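Local coordinates for protein glycosyl hydrolase family 26 (Bacteroides ovatus, PDB 4ZXO) that is a family GH26 beta-mannanase that probably hydrolyses internal beta-1,4-mannosidic bonds in the backbone of galactomannan, at residues Lys25-Phe29 with Lys332-Val336; Asp112-Val116 with Ser170-Trp174. All coordinates share one frame. Numbering follows the deposited sequence.

Contact 1 (Lys25-Phe29 with Lys332-Val336); sequences KGILF and KILFV. With K (potassium ion), chain B.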
ATOM      1  N   LYS A  25      19.689  -3.329   1.232  1.00 19.77           N
ATOM      2  CA  LYS A  25      19.420  -3.157  -0.214  1.00 18.47           C
ATOM      3  C   LYS A  25      18.952  -1.761  -0.577  1.00 17.70           C
ATOM      4  O   LYS A  25      19.156  -1.321  -1.700  1.00 18.89           O
ATOM      5  CB  LYS A  25      18.350  -4.165  -0.688  1.00 20.01           C
ATOM      6  CG  LYS A  25      18.694  -5.660  -0.480  1.00 23.44           C
ATOM      7  CD  LYS A  25      19.874  -6.102  -1.316  1.00 26.82           C
ATOM      8  CE  LYS A  25      19.481  -6.271  -2.762  1.00 27.96           C
ATOM      9  NZ  LYS A  25      20.649  -6.870  -3.551  1.00 29.70           N
ATOM     10  N   GLY A  26      18.238  -1.101   0.337  1.00 16.06           N
ATOM     11  CA  GLY A  26      17.699   0.226   0.020  1.00 13.39           C
ATOM     12  C   GLY A  26      16.183   0.206   0.090  1.00 12.31           C
ATOM     13  O   GLY A  26      15.588  -0.784   0.531  1.00 13.74           O
ATOM     14  N   ILE A  27      15.594   1.293  -0.383  1.00 10.70           N
ATOM     15  CA  ILE A  27      14.161   1.573  -0.249  1.00 10.86           C
ATOM     16  C   ILE A  27      13.514   1.559  -1.627  1.00 10.77           C
ATOM     17  O   ILE A  27      13.834   2.409  -2.453  1.00 11.68           O
ATOM     18  CB  ILE A  27      13.910   2.948   0.386  1.00 10.37           C
ATOM     19  CG1 ILE A  27      14.662   3.146   1.705  1.00 10.38           C
ATOM     20  CG2 ILE A  27      12.406   3.127   0.643  1.00 10.37           C
ATOM     21  CD1 ILE A  27      14.582   4.558   2.272  1.00 10.95           C
ATOM     22  N   LEU A  28      12.610   0.621  -1.897  1.00  8.70           N
ATOM     23  CA  LEU A  28      11.888   0.666  -3.183  1.00  9.40           C
ATOM     24  C   LEU A  28      11.024   1.869  -3.279  1.00  9.83           C
ATOM     25  O   LEU A  28      10.326   2.182  -2.334  1.00  9.70           O
ATOM     26  CB  LEU A  28      11.017  -0.592  -3.344  1.00 10.41           C
ATOM     27  CG  LEU A  28      11.793  -1.924  -3.445  1.00 11.86           C
ATOM     28  CD1 LEU A  28      10.868  -3.115  -3.013  1.00 13.37           C
ATOM     29  CD2 LEU A  28      12.337  -2.110  -4.850  1.00 11.22           C
ATOM     30  N   PHE A  29      11.038   2.542  -4.429  1.00  9.86           N
ATOM     31  CA  PHE A  29      10.144   3.664  -4.623  1.00  8.88           C
ATOM     32  C   PHE A  29       8.847   3.236  -5.277  1.00  8.15           C
ATOM     33  O   PHE A  29       8.879   2.485  -6.269  1.00  8.15           O
ATOM     34  CB  PHE A  29      10.789   4.733  -5.487  1.00 10.70           C
ATOM     35  CG  PHE A  29       9.927   5.972  -5.606  1.00 10.71           C
ATOM     36  CD1 PHE A  29       9.822   6.870  -4.531  1.00 11.29           C
ATOM     37  CD2 PHE A  29       9.151   6.194  -6.722  1.00 10.84           C
ATOM     38  CE1 PHE A  29       8.972   8.009  -4.613  1.00 11.52           C
ATOM     39  CE2 PHE A  29       8.312   7.321  -6.797  1.00 11.86           C
ATOM     40  CZ  PHE A  29       8.229   8.228  -5.757  1.00 11.97           C
ATOM     41  N   LYS A 332      20.171   4.958  -2.328  1.00 18.79           N
ATOM     42  CA  LYS A 332      19.219   4.461  -1.328  1.00 19.40           C
ATOM     43  C   LYS A 332      17.862   4.178  -1.905  1.00 16.60           C
ATOM     44  O   LYS A 332      17.054   3.557  -1.233  1.00 18.17           O
ATOM     45  CB  LYS A 332      19.108   5.473  -0.186  1.00 23.46           C
ATOM     46  CG  LYS A 332      20.479   5.703   0.425  1.00 28.16           C
ATOM     47  CD  LYS A 332      20.492   6.721   1.541  1.00 31.18           C
ATOM     48  CE  LYS A 332      21.898   6.785   2.153  1.00 33.04           C
ATOM     49  NZ  LYS A 332      21.956   7.827   3.192  1.00 34.60           N
ATOM     50  N   ILE A 333      17.576   4.642  -3.123  1.00 14.04           N
ATOM     51  CA  ILE A 333      16.199   4.546  -3.610  1.00 12.53           C
ATOM     52  C   ILE A 333      16.139   3.690  -4.844  1.00 13.42           C
ATOM     53  O   ILE A 333      16.884   3.976  -5.808  1.00 14.91           O
ATOM     54  CB  ILE A 333      15.618   5.956  -3.960  1.00 12.44           C
ATOM     55  CG1 ILE A 333      15.780   6.964  -2.814  1.00 12.05           C
ATOM     56  CG2 ILE A 333      14.108   5.931  -4.398  1.00 13.65           C
ATOM     57  CD1 ILE A 333      15.095   6.597  -1.526  1.00 12.74           C
ATOM     58  N   LEU A 334      15.245   2.692  -4.849  1.00 11.80           N
ATOM     59  CA  LEU A 334      15.316   1.627  -5.830  1.00 10.95           C
ATOM     60  C   LEU A 334      14.129   1.654  -6.799  1.00 12.00           C
ATOM     61  O   LEU A 334      12.957   1.739  -6.405  1.00 12.78           O
ATOM     62  CB  LEU A 334      15.372   0.272  -5.160  1.00 10.91           C
ATOM     63  CG  LEU A 334      16.445   0.070  -4.101  1.00 10.98           C
ATOM     64  CD1 LEU A 334      16.206  -1.270  -3.415  1.00 12.44           C
ATOM     65  CD2 LEU A 334      17.835   0.154  -4.665  1.00 12.96           C
ATOM     66  N   PHE A 335      14.450   1.525  -8.069  1.00 12.56           N
ATOM     67  CA  PHE A 335      13.493   1.500  -9.153  1.00 12.59           C
ATOM     68  C   PHE A 335      13.752   0.212  -9.902  1.00 12.56           C
ATOM     69  O   PHE A 335      14.852  -0.376  -9.805  1.00 13.39           O
ATOM     70  CB  PHE A 335      13.665   2.725 -10.122  1.00 12.91           C
ATOM     71  CG  PHE A 335      13.330   4.033  -9.497  1.00 12.93           C
ATOM     72  CD1 PHE A 335      12.142   4.701  -9.828  1.00 11.57           C
ATOM     73  CD2 PHE A 335      14.213   4.627  -8.573  1.00 13.37           C
ATOM     74  CE1 PHE A 335      11.808   5.932  -9.228  1.00 11.06           C
ATOM     75  CE2 PHE A 335      13.885   5.843  -7.973  1.00 13.99           C
ATOM     76  CZ  PHE A 335      12.667   6.496  -8.283  1.00 12.70           C
ATOM     77  N   VAL A 336      12.801  -0.192 -10.724  1.00 12.43           N
ATOM     78  CA  VAL A 336      13.028  -1.331 -11.603  1.00 12.68           C
ATOM     79  C   VAL A 336      14.289  -1.154 -12.434  1.00 13.86           C
ATOM     80  O   VAL A 336      14.498  -0.073 -13.000  1.00 15.06           O
ATOM     81  CB  VAL A 336      11.815  -1.521 -12.519  1.00 14.27           C
ATOM     82  CG1 VAL A 336      12.132  -2.524 -13.603  1.00 16.08           C
ATOM     83  CG2 VAL A 336      10.587  -1.977 -11.670  1.00 14.48           C
TER
HETATM   84  K     K B 401      18.489   4.849  -7.369  1.00 31.56           K
HETATM   85  O   HOH W   1      20.997   5.126  -8.081  1.00 46.14           O
HETATM   86  O   HOH W   2      20.084   3.215  -9.499  1.00 22.91           O
HETATM   87  O   HOH W   3      17.527   3.925  -9.430  1.00 37.73           O
HETATM   88  O   HOH W   4      19.943   2.531  -7.266  1.00 47.88           O
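Lys332-Leu334 pairs in parallel with Gly26-Phe29 over a short ladder, although from end to end the two short segments run 57° apart. Ile27 N donates to Lys332 O (2.8 Å), Leu334 N to Ile27 O (2.8 Å) and Phe29 N to Leu334 O (2.9 Å). Gly26 leaves the preceding helix with positive phi; a CB there would crowd Lys332 O and the CG of Leu334. Strand 27-32 belongs to the (beta/alpha)8 barrel, hydrogen-bonding to strand 295-300 and, through Phe29, to Val60; strand 333-334 is thus an extra parallel strand added near the start of this barrel strand. Ile27 and Ile333 share one face with Ile290 of helix 281-290. On the other, Leu28 CD2 packs on Leu334 CB (3.9 Å). The Phe29 and Phe335 rings barely overlap, but Phe29 CB makes a CH-pi contact over the Phe335 ring, 4.1 Å from its centroid. Ile333 O binds potassium (K) at 2.4 Å, alongside four waters and the carbonyls of Ser328 and Ser330.

Contact 2 (Asp112-Val116 with Ser170-Trp174); sequences DSWDV and SWFWW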
ATOM      1  N   ASP A 112     -19.902   4.853   0.513  1.00 10.28           N
ATOM      2  CA  ASP A 112     -18.522   4.514   0.202  1.00  9.33           C
ATOM      3  C   ASP A 112     -17.645   4.382   1.494  1.00  8.12           C
ATOM      4  O   ASP A 112     -18.172   4.359   2.615  1.00  9.19           O
ATOM      5  CB  ASP A 112     -17.932   5.536  -0.773  1.00 10.29           C
ATOM      6  CG  ASP A 112     -17.916   6.950  -0.235  1.00 12.33           C
ATOM      7  OD1 ASP A 112     -17.910   7.133   0.978  1.00 12.95           O
ATOM      8  OD2 ASP A 112     -17.872   7.879  -1.077  1.00 15.46           O
ATOM      9  N   SER A 113     -16.329   4.220   1.327  1.00  7.96           N
ATOM     10  CA  SER A 113     -15.469   4.000   2.503  1.00  6.20           C
ATOM     11  C   SER A 113     -15.538   5.142   3.505  1.00  7.36           C
ATOM     12  O   SER A 113     -15.308   4.944   4.698  1.00  8.11           O
ATOM     13  CB  SER A 113     -14.007   3.867   2.111  1.00  7.16           C
ATOM     14  OG  SER A 113     -13.817   2.798   1.211  1.00  9.20           O
ATOM     15  N   TRP A 114     -15.765   6.355   2.973  1.00  8.35           N
ATOM     16  CA  TRP A 114     -15.775   7.562   3.737  1.00  9.07           C
ATOM     17  C   TRP A 114     -17.120   7.858   4.395  1.00  9.04           C
ATOM     18  O   TRP A 114     -17.290   8.910   5.030  1.00  9.80           O
ATOM     19  CB  TRP A 114     -15.437   8.743   2.806  1.00  9.48           C
ATOM     20  CG  TRP A 114     -14.069   8.641   2.193  1.00 11.60           C
ATOM     21  CD1 TRP A 114     -12.921   9.218   2.664  1.00 12.92           C
ATOM     22  CD2 TRP A 114     -13.712   7.942   0.986  1.00 13.59           C
ATOM     23  NE1 TRP A 114     -11.882   8.918   1.831  1.00 14.17           N
ATOM     24  CE2 TRP A 114     -12.324   8.144   0.797  1.00 14.01           C
ATOM     25  CE3 TRP A 114     -14.414   7.137   0.069  1.00 15.00           C
ATOM     26  CZ2 TRP A 114     -11.608   7.589  -0.282  1.00 16.17           C
ATOM     27  CZ3 TRP A 114     -13.713   6.586  -1.020  1.00 16.26           C
ATOM     28  CH2 TRP A 114     -12.319   6.809  -1.183  1.00 15.66           C
ATOM     29  N   ASP A 115     -18.102   6.991   4.187  1.00  8.20           N
ATOM     30  CA  ASP A 115     -19.406   7.180   4.875  1.00  8.64           C
ATOM     31  C   ASP A 115     -19.291   6.738   6.334  1.00  9.98           C
ATOM     32  O   ASP A 115     -19.312   5.552   6.632  1.00  9.75           O
ATOM     33  CB  ASP A 115     -20.488   6.401   4.120  1.00 10.15           C
ATOM     34  CG  ASP A 115     -21.855   6.511   4.777  1.00 11.91           C
ATOM     35  OD1 ASP A 115     -21.935   7.171   5.854  1.00 13.78           O
ATOM     36  OD2 ASP A 115     -22.852   5.947   4.240  1.00 12.93           O
ATOM     37  N   VAL A 116     -19.174   7.727   7.219  1.00 10.31           N
ATOM     38  CA  VAL A 116     -19.024   7.514   8.650  1.00 10.42           C
ATOM     39  C   VAL A 116     -20.243   8.001   9.404  1.00 11.93           C
ATOM     40  O   VAL A 116     -20.165   8.337  10.600  1.00 12.68           O
ATOM     41  CB  VAL A 116     -17.689   8.179   9.167  1.00 10.24           C
ATOM     42  CG1 VAL A 116     -16.459   7.390   8.522  1.00 11.21           C
ATOM     43  CG2 VAL A 116     -17.632   9.691   8.902  1.00 11.54           C
ATOM     44  N   SER A 170     -10.688   8.546  11.890  1.00  9.75           N
ATOM     45  CA  SER A 170     -12.117   8.195  11.917  1.00  8.84           C
ATOM     46  C   SER A 170     -12.834   8.676  10.656  1.00  9.01           C
ATOM     47  O   SER A 170     -13.992   9.034  10.690  1.00 10.66           O
ATOM     48  CB  SER A 170     -12.747   8.728  13.196  1.00 10.07           C
ATOM     49  OG  SER A 170     -12.189   8.010  14.320  1.00 11.83           O
ATOM     50  N   TRP A 171     -12.119   8.639   9.530  1.00  7.72           N
ATOM     51  CA  TRP A 171     -12.718   9.042   8.272  1.00  8.01           C
ATOM     52  C   TRP A 171     -13.166   7.864   7.410  1.00  7.04           C
ATOM     53  O   TRP A 171     -13.801   8.086   6.370  1.00  8.18           O
ATOM     54  CB  TRP A 171     -11.757   9.916   7.474  1.00  8.19           C
ATOM     55  CG  TRP A 171     -10.376   9.388   7.363  1.00  7.34           C
ATOM     56  CD1 TRP A 171      -9.900   8.508   6.438  1.00  8.55           C
ATOM     57  CD2 TRP A 171      -9.267   9.802   8.134  1.00  8.24           C
ATOM     58  NE1 TRP A 171      -8.550   8.291   6.641  1.00  8.28           N
ATOM     59  CE2 TRP A 171      -8.137   9.081   7.679  1.00  8.16           C
ATOM     60  CE3 TRP A 171      -9.120  10.680   9.204  1.00  9.88           C
ATOM     61  CZ2 TRP A 171      -6.838   9.272   8.195  1.00 10.13           C
ATOM     62  CZ3 TRP A 171      -7.786  10.856   9.751  1.00 10.95           C
ATOM     63  CH2 TRP A 171      -6.690  10.130   9.246  1.00 11.03           C
ATOM     64  N   PHE A 172     -12.846   6.625   7.819  1.00  6.69           N
ATOM     65  CA  PHE A 172     -13.394   5.440   7.162  1.00  6.73           C
ATOM     66  C   PHE A 172     -14.329   4.700   8.114  1.00  7.52           C
ATOM     67  O   PHE A 172     -14.215   4.848   9.347  1.00  8.37           O
ATOM     68  CB  PHE A 172     -12.253   4.467   6.755  1.00  6.53           C
ATOM     69  CG  PHE A 172     -11.321   5.029   5.722  1.00  6.66           C
ATOM     70  CD1 PHE A 172     -11.831   5.665   4.589  1.00  7.62           C
ATOM     71  CD2 PHE A 172      -9.946   4.886   5.856  1.00  6.94           C
ATOM     72  CE1 PHE A 172     -10.976   6.118   3.600  1.00  8.75           C
ATOM     73  CE2 PHE A 172      -9.089   5.356   4.895  1.00  7.16           C
ATOM     74  CZ  PHE A 172      -9.591   5.962   3.756  1.00  8.86           C
ATOM     75  N   TRP A 173     -15.219   3.868   7.563  1.00  7.47           N
ATOM     76  CA  TRP A 173     -16.217   3.253   8.434  1.00  7.90           C
ATOM     77  C   TRP A 173     -15.651   2.188   9.381  1.00  7.61           C
ATOM     78  O   TRP A 173     -16.334   1.763  10.314  1.00  8.79           O
ATOM     79  CB  TRP A 173     -17.376   2.645   7.583  1.00  7.83           C
ATOM     80  CG  TRP A 173     -17.044   1.619   6.567  1.00  7.74           C
ATOM     81  CD1 TRP A 173     -16.927   1.805   5.194  1.00  7.95           C
ATOM     82  CD2 TRP A 173     -16.859   0.213   6.797  1.00  8.32           C
ATOM     83  NE1 TRP A 173     -16.653   0.605   4.585  1.00  8.29           N
ATOM     84  CE2 TRP A 173     -16.607  -0.388   5.538  1.00  8.33           C
ATOM     85  CE3 TRP A 173     -16.866  -0.604   7.956  1.00  8.90           C
ATOM     86  CZ2 TRP A 173     -16.406  -1.779   5.389  1.00  8.33           C
ATOM     87  CZ3 TRP A 173     -16.648  -1.995   7.809  1.00  8.63           C
ATOM     88  CH2 TRP A 173     -16.414  -2.569   6.527  1.00  7.78           C
ATOM     89  N   TRP A 174     -14.380   1.799   9.171  1.00  7.17           N
ATOM     90  CA  TRP A 174     -13.636   0.902  10.076  1.00  7.10           C
ATOM     91  C   TRP A 174     -12.687   1.675  10.993  1.00  7.41           C
ATOM     92  O   TRP A 174     -11.844   1.066  11.633  1.00  7.89           O
ATOM     93  CB  TRP A 174     -12.835  -0.114   9.280  1.00  7.84           C
ATOM     94  CG  TRP A 174     -11.850   0.508   8.297  1.00  7.00           C
ATOM     95  CD1 TRP A 174     -10.579   0.954   8.580  1.00  7.12           C
ATOM     96  CD2 TRP A 174     -12.064   0.770   6.911  1.00  6.51           C
ATOM     97  NE1 TRP A 174      -9.982   1.467   7.449  1.00  6.37           N
ATOM     98  CE2 TRP A 174     -10.873   1.375   6.403  1.00  6.43           C
ATOM     99  CE3 TRP A 174     -13.156   0.584   6.054  1.00  6.09           C
ATOM    100  CZ2 TRP A 174     -10.718   1.713   5.059  1.00  7.41           C
ATOM    101  CZ3 TRP A 174     -13.056   1.007   4.720  1.00  6.96           C
ATOM    102  CH2 TRP A 174     -11.819   1.550   4.238  1.00  7.93           C
TER
HETATM  103  O   HOH W   5     -15.048  10.426   6.014  1.00 12.36           O
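Two loops without regular secondary structure meet here, one following barrel strand 97-101 and the other strand 159-162, on the side of the TIM barrel where glycoside hydrolases of this clan carry their substrate cleft. Within the first, a type I turn from Asp112 to Asp115 is closed by Asp115 N donating to Asp112 O (3.1 Å), and a weak bond from Trp114 N to Asp112 OD1 (3.0 Å) adds an Asx turn.

Direct polar contact between the loops runs through backbone atoms. Trp173 N gives a weak hydrogen bond to Ser113 O (3.1 Å), an oxygen that Phe172 CA also approaches at 3.2 Å. A second CA-H...O contact joins Trp114 CA to Trp171 O (3.3 Å). Water 5 donates to both Trp114 O (2.9 Å) and Trp171 O (2.7 Å), bridging two carbonyls that could not bond to each other.

Among the aromatic groups, Phe172 turns its edge to the face of the Trp114 five-membered ring in a T-shaped pair, with centroids 5.0 Å apart and planes at 62°; His103 meets both rings. Ser113 CB touches Trp174 CH2 (3.8 Å), while Val116 CG1 lies along the opposing backbone, 3.5 Å from both Trp171 O and Phe172 C.

The indole nitrogens of Trp171, Trp173 and Trp174 bond to Glu166 OE1, Val104 O and His165 O respectively. With no charged pair across them, the loops meet through aromatic and apolar contacts mixed with one weak backbone hydrogen bond, two CA-H...O contacts and one bridging water.

Overall arrangement
From the N terminus the chain passes helix 22-25 and enters barrel strand 27-32, whose first residues form one half of contact 1. It then runs through strands 60-64 and 97-101 to the loop holding Asp112-Val116, and contact 2 closes 53 intervening residues when Ser170-Trp174 follows strand 159-162. The remaining barrel strands come next, before helix 321-328 leads to Lys332-Val336 and contact 1 closes a loop of 302 residues. Contact 2 is therefore nested inside contact 1. Their centres lie 33 Å apart on opposite sides of the chain's centre: contact 1 ties the C-terminal region to the first barrel strand, contact 2 joins two loops beyond the strand ends.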